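Local structure of SusD superfamily protein (Bacteroides thetaiotaomicron, 3MCX) at residues G49-A54 and S69-Y74; D55-I60 and G435-E440; G65-P70 and V286-L291; A276-A281 and D345-N350; N290-E295 and E331-A336. The protein is of unknown function but, as a zinc-binding member of the SusD family at the outer membrane, probably helps capture nutrients such as glycans. All coordinates share one frame; numbering follows the deposited sequence. Where two conformers were deposited one is given.

Interaction 1: residues G49-A54 and S69-Y74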
# COMPACT_ATOMS: atom_id res chain seq x y z
N GLY A 49 6.05 0.54 1.96
CA GLY A 49 6.02 1.74 1.13
C GLY A 49 6.16 3.03 1.91
O GLY A 49 6.24 4.10 1.31
N ASP A 50 6.19 2.96 3.24
CA ASP A 50 6.52 4.10 4.07
C ASP A 50 7.98 4.07 4.54
O ASP A 50 8.72 5.02 4.32
CB ASP A 50 5.55 4.17 5.22
CG ASP A 50 4.16 4.49 4.75
OD1 ASP A 50 3.95 5.66 4.32
OD2 ASP A 50 3.30 3.60 4.79
N CYS A 51 8.42 2.98 5.13
CA CYS A 51 9.78 2.95 5.68
C CYS A 51 10.89 2.97 4.64
O CYS A 51 12.07 3.24 4.97
CB CYS A 51 10.01 1.81 6.69
SG CYS A 51 10.01 0.16 5.97
N ARG A 52 10.55 2.71 3.38
CA ARG A 52 11.51 2.78 2.29
C ARG A 52 11.72 4.21 1.76
O ARG A 52 12.67 4.46 1.00
CB ARG A 52 11.08 1.85 1.14
CG ARG A 52 11.07 0.39 1.48
CD ARG A 52 12.44 -0.22 1.46
NE ARG A 52 12.80 -0.62 0.09
CZ ARG A 52 13.86 -1.35 -0.21
NH1 ARG A 52 14.74 -1.66 0.72
NH2 ARG A 52 14.03 -1.77 -1.46
N ALA A 53 10.84 5.14 2.16
CA ALA A 53 10.92 6.53 1.73
C ALA A 53 11.57 7.35 2.87
O ALA A 53 12.51 6.86 3.49
CB ALA A 53 9.54 7.08 1.27
N ALA A 54 11.17 8.60 3.08
CA ALA A 54 11.89 9.51 3.98
C ALA A 54 11.13 10.02 5.19
O ALA A 54 11.74 10.72 6.02
CB ALA A 54 12.43 10.72 3.18
N SER A 69 13.73 -2.47 10.13
CA SER A 69 15.04 -1.93 9.86
C SER A 69 15.74 -2.48 8.60
O SER A 69 16.43 -1.71 7.93
CB SER A 69 15.96 -1.93 11.10
OG SER A 69 16.28 -3.22 11.58
N PRO A 70 15.62 -3.78 8.28
CA PRO A 70 16.29 -4.21 7.05
C PRO A 70 15.75 -3.58 5.78
O PRO A 70 16.50 -3.43 4.82
CB PRO A 70 16.05 -5.73 7.06
CG PRO A 70 15.87 -6.08 8.55
CD PRO A 70 15.07 -4.92 9.04
N TYR A 71 14.45 -3.26 5.75
CA TYR A 71 13.88 -2.48 4.66
C TYR A 71 14.40 -1.03 4.68
O TYR A 71 14.91 -0.50 3.67
CB TYR A 71 12.38 -2.45 4.75
CG TYR A 71 11.65 -3.75 4.53
CD1 TYR A 71 12.05 -4.70 3.62
CD2 TYR A 71 10.46 -3.97 5.18
CE1 TYR A 71 11.29 -5.86 3.39
CE2 TYR A 71 9.68 -5.14 4.96
CZ TYR A 71 10.10 -6.06 4.06
OH TYR A 71 9.33 -7.17 3.89
N TYR A 72 14.23 -0.39 5.81
CA TYR A 72 14.62 1.01 6.00
C TYR A 72 16.08 1.27 5.66
O TYR A 72 16.41 2.31 5.08
CB TYR A 72 14.32 1.37 7.45
CG TYR A 72 14.86 2.69 7.96
CD1 TYR A 72 14.36 3.91 7.50
CD2 TYR A 72 15.83 2.72 8.92
CE1 TYR A 72 14.85 5.10 8.01
CE2 TYR A 72 16.31 3.90 9.45
CZ TYR A 72 15.82 5.08 8.99
OH TYR A 72 16.29 6.27 9.53
N GLU A 73 16.96 0.34 6.04
CA GLU A 73 18.40 0.44 5.82
C GLU A 73 18.85 -0.08 4.45
O GLU A 73 20.04 -0.04 4.15
CB GLU A 73 19.13 -0.35 6.92
CG GLU A 73 18.89 0.25 8.30
CD GLU A 73 19.31 -0.64 9.45
OE1 GLU A 73 19.83 -1.75 9.24
OE2 GLU A 73 19.09 -0.20 10.62
N TYR A 74 17.92 -0.61 3.65
CA TYR A 74 18.28 -1.13 2.31
C TYR A 74 19.39 -2.16 2.37
O TYR A 74 20.27 -2.24 1.51
CB TYR A 74 18.61 0.03 1.36
CG TYR A 74 17.38 0.78 0.86
CD1 TYR A 74 16.71 1.70 1.65
CD2 TYR A 74 16.94 0.60 -0.44
CE1 TYR A 74 15.60 2.36 1.18
CE2 TYR A 74 15.85 1.26 -0.91
CZ TYR A 74 15.17 2.16 -0.10
OH TYR A 74 14.06 2.82 -0.58
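The guanidinium of Arg52 lies flat over one face of the Tyr74 ring. The two planes are about 10° apart and the centres 3.8 Å apart, a stacked cation-pi pair. CE2 of Tyr74 sits under the middle of the guanidinium, whose NH1 is displaced toward the rim of the ring. Two hydrogen bonds fix the stack. Tyr74 OH gives its proton to the backbone O of Arg52 at 2.7 Å, on a lone pair. Arg52 NH1 reaches Tyr71 O at 3.2 Å, nearly straight at 164° and close to the guanidinium plane. Bends at chi2 and chi3 fold the arginine over the ring. Tyr71 O also accepts from Tyr74 N, within the Schellman motif that ends helix 69-72. There Tyr74 has positive phi, and the ring leaves the helix end toward Arg52. Cys51 makes the rest of the contact. Cys51 SG meets Tyr71 CB at 3.7 Å, with the tyrosine ring oblique to the sulfur. Cys51 O lies at the edge of the Tyr72 ring, 3.5 Å from CD1. Farther out, Arg52 NH2 is held by Arg456 O, and Phe421 of helix 420-426 touches both Arg52 and Tyr74. Tyr71 OH bonds to Asn83 O, and Tyr72 OH to His438.

Interaction 2: residues D55-I60 and G435-E440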
# COMPACT_ATOMS: atom_id res chain seq x y z
N ASP A 55 9.83 9.72 5.24
CA ASP A 55 8.91 10.28 6.22
C ASP A 55 8.66 9.39 7.43
O ASP A 55 8.31 9.91 8.51
CB ASP A 55 7.59 10.64 5.55
CG ASP A 55 7.73 11.80 4.59
OD1 ASP A 55 8.47 12.76 4.92
OD2 ASP A 55 7.10 11.74 3.51
N VAL A 56 8.75 8.08 7.24
CA VAL A 56 8.54 7.09 8.30
C VAL A 56 9.83 6.31 8.38
O VAL A 56 10.32 5.78 7.37
CB VAL A 56 7.34 6.18 8.03
CG1 VAL A 56 7.26 5.12 9.12
CG2 VAL A 56 6.02 6.96 7.92
N GLN A 57 10.42 6.24 9.57
CA GLN A 57 11.70 5.58 9.77
C GLN A 57 11.59 4.50 10.84
O GLN A 57 10.66 4.50 11.64
CB GLN A 57 12.78 6.59 10.19
CG GLN A 57 12.43 7.39 11.42
CD GLN A 57 13.59 8.19 11.93
OE1 GLN A 57 13.83 9.35 11.57
NE2 GLN A 57 14.38 7.55 12.79
N ALA A 58 12.56 3.59 10.88
CA ALA A 58 12.70 2.75 12.07
C ALA A 58 13.01 3.62 13.27
O ALA A 58 13.74 4.62 13.17
CB ALA A 58 13.83 1.69 11.87
N ARG A 59 12.52 3.18 14.43
CA ARG A 59 12.92 3.77 15.69
C ARG A 59 14.31 3.31 16.16
O ARG A 59 15.07 4.07 16.77
CB ARG A 59 11.87 3.49 16.76
CG ARG A 59 12.18 4.02 18.15
CD ARG A 59 11.11 3.69 19.21
NE ARG A 59 10.88 2.23 19.32
CZ ARG A 59 11.66 1.39 19.99
NH1 ARG A 59 12.69 1.80 20.71
NH2 ARG A 59 11.37 0.09 19.93
N ILE A 60 14.59 2.02 15.92
CA ILE A 60 15.76 1.35 16.38
C ILE A 60 16.16 0.29 15.33
O ILE A 60 15.30 -0.38 14.74
CB ILE A 60 15.52 0.75 17.81
CG1 ILE A 60 16.83 0.40 18.49
CG2 ILE A 60 14.53 -0.38 17.79
CD1 ILE A 60 16.66 0.12 20.00
N GLY A 435 16.55 14.14 7.88
CA GLY A 435 16.16 14.47 9.23
C GLY A 435 17.15 14.04 10.28
O GLY A 435 17.81 13.01 10.15
N SER A 436 17.25 14.82 11.35
CA SER A 436 18.32 14.66 12.33
C SER A 436 18.23 13.42 13.22
O SER A 436 19.23 13.10 13.89
CB SER A 436 18.46 15.91 13.22
OG SER A 436 17.35 16.04 14.07
N TRP A 437 17.08 12.75 13.26
CA TRP A 437 16.99 11.51 14.01
C TRP A 437 16.90 10.25 13.19
O TRP A 437 16.64 9.18 13.72
CB TRP A 437 15.94 11.55 15.12
CG TRP A 437 14.50 11.90 14.72
CD1 TRP A 437 13.54 11.06 14.31
CD2 TRP A 437 13.89 13.21 14.78
NE1 TRP A 437 12.37 11.73 14.09
CE2 TRP A 437 12.56 13.06 14.35
CE3 TRP A 437 14.35 14.48 15.17
CZ2 TRP A 437 11.67 14.12 14.32
CZ3 TRP A 437 13.46 15.55 15.12
CH2 TRP A 437 12.14 15.36 14.70
N HIS A 438 17.16 10.32 11.88
CA HIS A 438 17.38 9.11 11.15
C HIS A 438 18.49 8.32 11.81
O HIS A 438 19.45 8.87 12.40
CB HIS A 438 17.69 9.41 9.69
CG HIS A 438 16.46 9.67 8.88
ND1 HIS A 438 15.58 8.67 8.50
CD2 HIS A 438 15.96 10.83 8.38
CE1 HIS A 438 14.58 9.20 7.82
NE2 HIS A 438 14.80 10.51 7.71
N LEU A 439 18.39 7.01 11.67
CA LEU A 439 19.33 6.16 12.37
C LEU A 439 20.73 6.22 11.78
O LEU A 439 20.89 6.35 10.56
CB LEU A 439 18.87 4.71 12.37
CG LEU A 439 17.52 4.50 13.00
CD1 LEU A 439 17.22 2.96 13.15
CD2 LEU A 439 17.33 5.24 14.31
N GLU A 440 21.74 6.04 12.62
CA GLU A 440 23.12 6.05 12.16
C GLU A 440 23.43 4.88 11.23
O GLU A 440 24.37 4.92 10.45
CB GLU A 440 24.10 6.08 13.33
CG GLU A 440 24.08 7.38 14.15
CD GLU A 440 24.33 8.63 13.32
OE1 GLU A 440 25.28 8.60 12.52
OE2 GLU A 440 23.57 9.63 13.49
O HOH W 1 14.53 12.07 11.35
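Gln57 CG takes the crowded position between the backbone N and the carbonyl carbon (chi1 56°). The chain then runs extended (chi2 170°), so the amide reaches the turn at Trp437. Trp437 CG is in the same crowded position, and its indole crosses the glutamine at about a right angle. Gln57 NE2 donates to Trp437 O at 2.9 Å, almost straight, from above the carbonyl plane. It also donates to Ala58 O at 3.0 Å, and the two bonds hold the amide flat and set its rotation. Gln57 OE1 lies over one face of the His438 ring, 3.6 Å from ND1. A water donates to Gln57 OE1 at 2.8 Å and accepts weakly from Trp437 N. The rings are fixed elsewhere: Trp437 NE1 bonds to Leu293 O, and His438 ND1 to Tyr72 OH. Leu439 supplies the apolar part. Its CD1 meets Ala58 CB at 3.8 Å, and its CD2 lies 3.5 Å from Arg59 O. Residues 435-438 form a type I beta turn. The glutamine side chain thus ties this turn, in the loop between strand 431-432 and helix 441-444, to strand 56-57, far from it in sequence.

Interaction 3: residues G65-P70 and V286-L291. With GOL (glycerol), chain M.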
# COMPACT_ATOMS: atom_id res chain seq x y z
N GLY A 65 16.29 -10.17 9.77
CA GLY A 65 15.25 -11.09 10.21
C GLY A 65 14.29 -10.50 11.22
O GLY A 65 13.45 -11.23 11.75
N LYS A 66 14.42 -9.19 11.48
CA LYS A 66 13.60 -8.49 12.46
C LYS A 66 12.91 -7.31 11.79
O LYS A 66 13.19 -6.98 10.63
CB LYS A 66 14.46 -8.09 13.67
CG LYS A 66 15.03 -9.29 14.46
CD LYS A 66 13.98 -10.00 15.33
CE LYS A 66 14.51 -11.25 16.02
NZ LYS A 66 14.46 -12.41 15.08
N ARG A 67 11.98 -6.69 12.48
CA ARG A 67 11.02 -5.82 11.80
C ARG A 67 11.58 -4.45 11.44
O ARG A 67 12.35 -3.82 12.20
CB ARG A 67 9.73 -5.67 12.60
CG ARG A 67 9.81 -4.82 13.85
CD ARG A 67 8.43 -4.78 14.61
NE ARG A 67 8.23 -6.07 15.26
CZ ARG A 67 8.62 -6.41 16.47
NH1 ARG A 67 9.10 -5.50 17.33
NH2 ARG A 67 8.51 -7.66 16.87
N VAL A 68 11.19 -4.03 10.24
CA VAL A 68 11.35 -2.69 9.69
C VAL A 68 12.77 -2.33 9.24
O VAL A 68 13.01 -1.92 8.08
CB VAL A 68 10.80 -1.57 10.62
CG1 VAL A 68 10.98 -0.18 9.93
CG2 VAL A 68 9.31 -1.79 10.95
N SER A 69 13.73 -2.47 10.13
CA SER A 69 15.04 -1.93 9.86
C SER A 69 15.74 -2.48 8.60
O SER A 69 16.43 -1.71 7.93
CB SER A 69 15.96 -1.93 11.10
OG SER A 69 16.28 -3.22 11.58
N PRO A 70 15.62 -3.78 8.28
CA PRO A 70 16.29 -4.21 7.05
C PRO A 70 15.75 -3.58 5.78
O PRO A 70 16.50 -3.43 4.82
CB PRO A 70 16.05 -5.73 7.06
CG PRO A 70 15.87 -6.08 8.55
CD PRO A 70 15.07 -4.92 9.04
N VAL A 286 7.75 0.52 26.09
CA VAL A 286 8.23 0.25 24.72
C VAL A 286 8.29 -1.26 24.51
O VAL A 286 8.84 -1.97 25.37
CB VAL A 286 9.62 0.85 24.49
CG1 VAL A 286 10.20 0.45 23.12
CG2 VAL A 286 9.60 2.39 24.60
N ASP A 287 7.67 -1.74 23.45
CA ASP A 287 7.65 -3.19 23.18
C ASP A 287 7.71 -3.48 21.70
O ASP A 287 8.78 -3.80 21.19
CB ASP A 287 6.43 -3.82 23.90
CG ASP A 287 6.50 -5.34 23.93
OD1 ASP A 287 7.42 -5.91 23.33
OD2 ASP A 287 5.63 -5.97 24.55
N TRP A 288 6.59 -3.33 21.00
CA TRP A 288 6.48 -3.68 19.61
C TRP A 288 6.87 -2.58 18.64
O TRP A 288 7.19 -2.88 17.50
CB TRP A 288 5.06 -4.13 19.27
CG TRP A 288 4.64 -5.35 20.00
CD1 TRP A 288 3.97 -5.42 21.19
CD2 TRP A 288 4.88 -6.70 19.60
NE1 TRP A 288 3.75 -6.75 21.55
CE2 TRP A 288 4.31 -7.54 20.58
CE3 TRP A 288 5.51 -7.27 18.49
CZ2 TRP A 288 4.38 -8.94 20.49
CZ3 TRP A 288 5.56 -8.67 18.40
CH2 TRP A 288 4.98 -9.47 19.38
N ASN A 289 6.85 -1.33 19.07
CA ASN A 289 7.04 -0.25 18.12
C ASN A 289 8.36 -0.33 17.35
O ASN A 289 9.41 -0.59 17.95
CB ASN A 289 6.98 1.12 18.85
CG ASN A 289 7.32 2.28 17.96
OD1 ASN A 289 8.51 2.46 17.63
ND2 ASN A 289 6.31 3.06 17.55
N ASN A 290 8.29 -0.11 16.05
CA ASN A 290 9.50 0.23 15.32
C ASN A 290 9.29 1.16 14.15
O ASN A 290 10.05 1.11 13.20
CB ASN A 290 10.34 -0.98 14.90
CG ASN A 290 11.81 -0.62 14.78
OD1 ASN A 290 12.22 0.42 15.32
ND2 ASN A 290 12.63 -1.46 14.11
N LEU A 291 8.26 2.01 14.21
CA LEU A 291 7.98 3.01 13.20
C LEU A 291 7.70 4.32 13.90
O LEU A 291 6.82 4.40 14.77
CB LEU A 291 6.81 2.61 12.32
CG LEU A 291 7.05 1.39 11.42
CD1 LEU A 291 5.74 0.75 11.01
CD2 LEU A 291 7.88 1.72 10.17
C1 GOL M . 7.31 -8.58 22.35
O1 GOL M . 7.99 -8.20 23.53
C2 GOL M . 8.21 -8.49 21.10
O2 GOL M . 9.38 -9.27 21.28
C3 GOL M . 8.54 -7.02 20.81
O3 GOL M . 9.35 -6.82 19.66
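One face of the Arg67 guanidinium carries Trp288 CE3, offset toward the rim, and NH2 comes within 3.4 Å of that carbon. The planes are 51° apart, so this is a tilted contact and not a flat stack. At the guanidinium edge, in its plane, lies O3 of a glycerol molecule. Arg67 NH1 donates to glycerol O3 at 2.7 Å, and NH2 donates to the same oxygen. The glycerol carbons lie over one face of the indole, with glycerol C1 3.5 Å from Trp288 CZ2. Its other end, O1, gives a very short hydrogen bond of 2.4 Å to Asp287 OD1. Arg67 NH1 also makes a weak bond to Trp288 O, while NE forms a salt bridge with Glu274. The bend at chi3 (73°) turns the group toward the tryptophan.

Deeper in, Asn290 ND2 donates to Arg67 O at 3.0 Å, from above the carbonyl plane. Arg67 O also accepts from Ser69 N, so two donors grip it. Asn290 OD1 accepts from Ile60 N, which holds the amide at both ends. Val68, the N-cap residue of helix 69-72, places CG1 3.6 Å from Leu291 CD2. Val279 and Tyr47 touch both of these side chains.

The contact therefore joins the start of helix 69-72 to the loop before strand 292-293, apolar and hydrogen-bonded inside and charged toward the surface. The glycerol probably comes from the crystallisation liquor. Its setting, indole face between arginine and aspartate, shows that this surface can hold a small polyol, but it does not establish a natural ligand.

Interaction 4: residues A276-A281 and D345-N350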
# COMPACT_ATOMS: atom_id res chain seq x y z
N ALA A 276 1.12 -3.64 11.51
CA ALA A 276 1.54 -2.25 11.40
C ALA A 276 1.03 -1.38 12.52
O ALA A 276 1.77 -0.54 13.00
CB ALA A 276 1.22 -1.64 10.00
N PRO A 277 -0.25 -1.50 12.91
CA PRO A 277 -0.75 -0.62 13.96
C PRO A 277 0.05 -0.75 15.27
O PRO A 277 0.35 0.26 15.91
CB PRO A 277 -2.22 -1.02 14.08
CG PRO A 277 -2.57 -1.40 12.68
CD PRO A 277 -1.35 -2.20 12.21
N MSE A 278 0.43 -1.97 15.67
CA MSE A 278 1.25 -2.15 16.85
C MSE A 278 2.68 -1.68 16.62
O MSE A 278 3.33 -1.18 17.53
CB MSE A 278 1.22 -3.60 17.34
CG MSE A 278 -0.04 -3.94 18.08
SE MSE A 278 -0.50 -2.80 19.58
CE MSE A 278 1.14 -2.94 20.54
N VAL A 279 3.16 -1.83 15.39
CA VAL A 279 4.53 -1.38 15.10
C VAL A 279 4.62 0.15 15.07
O VAL A 279 5.68 0.71 15.35
CB VAL A 279 5.08 -2.10 13.84
CG1 VAL A 279 6.56 -1.67 13.51
CG2 VAL A 279 4.98 -3.62 14.07
N TYR A 280 3.50 0.83 14.84
CA TYR A 280 3.42 2.29 14.99
C TYR A 280 3.05 2.72 16.41
O TYR A 280 3.03 3.92 16.70
CB TYR A 280 2.31 2.85 14.05
CG TYR A 280 2.71 3.08 12.61
CD1 TYR A 280 3.56 4.13 12.28
CD2 TYR A 280 2.20 2.29 11.58
CE1 TYR A 280 3.94 4.38 10.95
CE2 TYR A 280 2.57 2.52 10.26
CZ TYR A 280 3.45 3.55 9.96
OH TYR A 280 3.83 3.74 8.66
N ALA A 281 2.72 1.79 17.31
CA ALA A 281 2.04 2.15 18.55
C ALA A 281 2.89 2.99 19.47
O ALA A 281 4.13 2.90 19.48
CB ALA A 281 1.60 0.87 19.29
N ASP A 345 -6.63 0.19 21.22
CA ASP A 345 -6.11 -1.20 20.86
C ASP A 345 -5.97 -1.28 19.38
O ASP A 345 -6.84 -1.70 18.58
CB ASP A 345 -6.72 -2.51 21.42
CG ASP A 345 -5.84 -3.82 21.07
OD1 ASP A 345 -4.67 -3.72 20.51
OD2 ASP A 345 -6.34 -4.98 21.38
N PRO A 346 -4.75 -0.90 18.99
CA PRO A 346 -4.43 -0.91 17.57
C PRO A 346 -4.66 -2.22 16.83
O PRO A 346 -4.86 -2.20 15.61
CB PRO A 346 -2.95 -0.51 17.55
CG PRO A 346 -2.80 0.34 18.76
CD PRO A 346 -3.64 -0.33 19.78
N LYS A 347 -4.56 -3.34 17.54
CA LYS A 347 -4.74 -4.65 16.91
C LYS A 347 -6.13 -4.85 16.33
O LYS A 347 -6.34 -5.80 15.55
CB LYS A 347 -4.42 -5.76 17.91
CG LYS A 347 -2.96 -5.82 18.25
CD LYS A 347 -2.63 -7.03 19.12
CE LYS A 347 -3.23 -6.95 20.47
NZ LYS A 347 -2.66 -5.84 21.29
N THR A 348 -7.09 -4.03 16.74
CA THR A 348 -8.44 -4.09 16.21
C THR A 348 -8.71 -3.20 14.99
O THR A 348 -9.82 -3.24 14.44
CB THR A 348 -9.49 -3.72 17.29
OG1 THR A 348 -9.36 -2.32 17.63
CG2 THR A 348 -9.34 -4.63 18.52
N ASN A 349 -7.74 -2.38 14.60
CA ASN A 349 -7.91 -1.46 13.48
C ASN A 349 -8.13 -2.25 12.21
O ASN A 349 -7.38 -3.21 11.90
CB ASN A 349 -6.69 -0.53 13.33
CG ASN A 349 -7.06 0.87 12.87
OD1 ASN A 349 -7.10 1.78 13.69
ND2 ASN A 349 -7.34 1.04 11.56
N ASN A 350 -9.11 -1.84 11.42
CA ASN A 350 -9.25 -2.36 10.06
C ASN A 350 -8.06 -1.95 9.20
O ASN A 350 -7.26 -1.07 9.56
CB ASN A 350 -10.54 -1.87 9.42
CG ASN A 350 -11.75 -2.68 9.82
OD1 ASN A 350 -11.70 -3.58 10.68
ND2 ASN A 350 -12.90 -2.31 9.23
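From the backbone of helix 276-279, selenomethionine Met278 leaves with CG anti to the carbonyl carbon (chi1 -78°). Beyond CB, CG meets Lys347 CG at 3.5 Å, tighter than usual van der Waals contact. The chain then bends at chi2 (-54°), and SE turns to Pro346. It lies 3.9 Å from Pro346 CB, with CG and CD of the same ring only slightly farther, so SE rests against that side of the ring, and the two side chains cross at about a right angle. The Lys347 ammonium is also near, with NZ 4.1 Å from SE.

The preceding residue packs proline on proline. Pro277 CB touches Pro346 CB at 3.6 Å and Pro346 O at 3.3 Å. Ala281 CB lies at the margin of the Pro346 ring. No hydrogen bond crosses between the two segments.

The loop side is shaped by its own polar contacts. Asp345 OD1 accepts from Lys347 N at 3.0 Å, which makes an Asx turn. Lys347 NZ closes a salt bridge to the same oxygen, aided by bends at chi3 and chi4 that curl the lysine back. Thr348 N and OG1 both donate to Asp345 O. These bonds fix the shape of the loop that presents Pro346 and the lysine stem to the helix. Trp46 of helix 44-51 also touches Pro277, and Lys347 is bonded through its backbone to Thr271.

The contact joins the short helix 276-279 to a 3-10 turn, residues 346-348, opened by an Asx turn in the loop leading to strand 351-355.

Interaction 5: residues N290-E295 and E331-A336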
# COMPACT_ATOMS: atom_id res chain seq x y z
N ASN A 290 8.29 -0.11 16.05
CA ASN A 290 9.50 0.23 15.32
C ASN A 290 9.29 1.16 14.15
O ASN A 290 10.05 1.11 13.20
CB ASN A 290 10.34 -0.98 14.90
CG ASN A 290 11.81 -0.62 14.78
OD1 ASN A 290 12.22 0.42 15.32
ND2 ASN A 290 12.63 -1.46 14.11
N LEU A 291 8.26 2.01 14.21
CA LEU A 291 7.98 3.01 13.20
C LEU A 291 7.70 4.32 13.90
O LEU A 291 6.82 4.40 14.77
CB LEU A 291 6.81 2.61 12.32
CG LEU A 291 7.05 1.39 11.42
CD1 LEU A 291 5.74 0.75 11.01
CD2 LEU A 291 7.88 1.72 10.17
N ILE A 292 8.44 5.35 13.51
CA ILE A 292 8.21 6.71 13.97
C ILE A 292 8.37 7.64 12.80
O ILE A 292 8.97 7.27 11.78
CB ILE A 292 9.13 7.13 15.12
CG1 ILE A 292 10.63 7.04 14.75
CG2 ILE A 292 8.82 6.28 16.40
CD1 ILE A 292 11.61 7.66 15.76
N LEU A 293 7.83 8.85 12.93
CA LEU A 293 7.94 9.87 11.90
C LEU A 293 9.32 10.52 11.95
O LEU A 293 9.88 10.73 13.05
CB LEU A 293 6.84 10.91 12.10
CG LEU A 293 5.40 10.36 12.05
CD1 LEU A 293 4.35 11.39 12.53
CD2 LEU A 293 5.07 9.88 10.61
N SER A 294 9.85 10.84 10.77
CA SER A 294 11.13 11.52 10.67
C SER A 294 10.99 13.04 10.80
O SER A 294 9.89 13.61 10.69
CB SER A 294 11.76 11.21 9.33
OG SER A 294 11.02 11.86 8.31
N GLU A 295 12.10 13.68 11.00
CA GLU A 295 12.12 15.14 10.99
C GLU A 295 11.78 15.67 9.59
O GLU A 295 11.22 16.76 9.44
CB GLU A 295 13.46 15.69 11.44
CG GLU A 295 13.40 17.15 11.82
CD GLU A 295 14.76 17.72 12.08
OE1 GLU A 295 15.71 17.30 11.35
OE2 GLU A 295 14.88 18.62 12.97
N GLU A 331 9.63 15.10 20.44
CA GLU A 331 9.00 15.44 19.20
C GLU A 331 7.75 14.61 18.91
O GLU A 331 7.58 13.52 19.45
CB GLU A 331 10.04 15.30 18.07
CG GLU A 331 11.25 16.19 18.24
CD GLU A 331 10.89 17.64 18.22
OE1 GLU A 331 10.13 18.03 17.30
OE2 GLU A 331 11.32 18.31 19.17
N LYS A 332 6.87 15.12 18.08
CA LYS A 332 5.62 14.45 17.78
C LYS A 332 5.80 13.38 16.70
O LYS A 332 5.25 13.47 15.59
CB LYS A 332 4.55 15.48 17.42
CG LYS A 332 4.23 16.39 18.54
CD LYS A 332 3.11 17.38 18.18
CE LYS A 332 2.81 18.33 19.34
NZ LYS A 332 1.52 19.06 19.02
N VAL A 333 6.56 12.34 17.05
CA VAL A 333 6.99 11.35 16.07
C VAL A 333 6.13 10.09 16.03
O VAL A 333 6.42 9.20 15.25
CB VAL A 333 8.46 10.96 16.31
CG1 VAL A 333 9.36 12.21 16.18
CG2 VAL A 333 8.68 10.22 17.68
N TYR A 334 5.02 10.03 16.78
CA TYR A 334 4.15 8.86 16.71
C TYR A 334 2.97 9.16 15.81
O TYR A 334 2.32 10.21 15.97
CB TYR A 334 3.68 8.45 18.12
CG TYR A 334 4.84 7.94 18.96
CD1 TYR A 334 5.67 8.80 19.57
CD2 TYR A 334 5.11 6.57 19.09
CE1 TYR A 334 6.76 8.37 20.30
CE2 TYR A 334 6.21 6.12 19.83
CZ TYR A 334 7.00 7.02 20.46
OH TYR A 334 8.08 6.63 21.24
N LEU A 335 2.74 8.32 14.81
CA LEU A 335 1.63 8.47 13.88
C LEU A 335 0.40 7.83 14.47
O LEU A 335 0.46 6.64 14.83
CB LEU A 335 2.00 7.80 12.55
CG LEU A 335 0.95 7.92 11.44
CD1 LEU A 335 0.74 9.37 11.07
CD2 LEU A 335 1.29 7.03 10.23
N ALA A 336 -0.71 8.55 14.55
CA ALA A 336 -1.93 8.07 15.25
C ALA A 336 -3.06 7.67 14.28
O ALA A 336 -4.22 7.72 14.64
CB ALA A 336 -2.41 9.13 16.24
O HOH W 2 4.39 5.89 15.23
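A single backbone hydrogen bond joins strand 292-293 to the classic beta bulge at Val333 and Tyr334, which both face Lys314. Leu293 N donates to Val333 O at 2.7 Å, nearly straight at 172° and on a lone pair of the carbonyl. Nearby, a water bridges the backbones, donating to Leu291 O at 2.9 Å and accepting from Leu335 N at 3.0 Å. Side chains pack around these links. Ile292 and Val333 lie side by side and point the same way, with Ile292 CB 4.0 Å from Val333 CG2. Ile292 CG2 sits over one face of the Tyr334 ring. Leu293, with CG anti to the carbonyl carbon, crosses Leu335 at about a right angle, CD2 to CB at 4.2 Å. Its CD1 lies 3.8 Å from Lys332 O, a buried carbonyl with no polar partner in the model. Lys332 is the centre of an inverse gamma turn, and its side chain comes within about 5 Å of that of the zinc ligand Glu315. Strand 292-293 pairs on its own account with strand 56-57, and strand 334-335 with strand 313-314, so the contact connects two small antiparallel sheets. Ser294 then caps the start of helix 295-301.

How the interactions relate
The five contacts lie 9 to 20 Å apart, centre to centre, and each touches all the others. Interactions 1 and 3 share Ser69 and Pro70 on helix 69-72; interactions 3 and 5 share Asn290 and Leu291. Interactions 2 and 5 meet at the sheet of strands 56-57 and 292-293, where Gln57 N bonds to Ile292 O. Interaction 4 joins the group through Val279 O, bonded to Asn290 N. Along the chain, interactions 3, 4 and 5 fall within the long loop closed by interaction 2, while interaction 1 crosses it. Early segments are thus knitted to parts of the SusD fold hundreds of residues later.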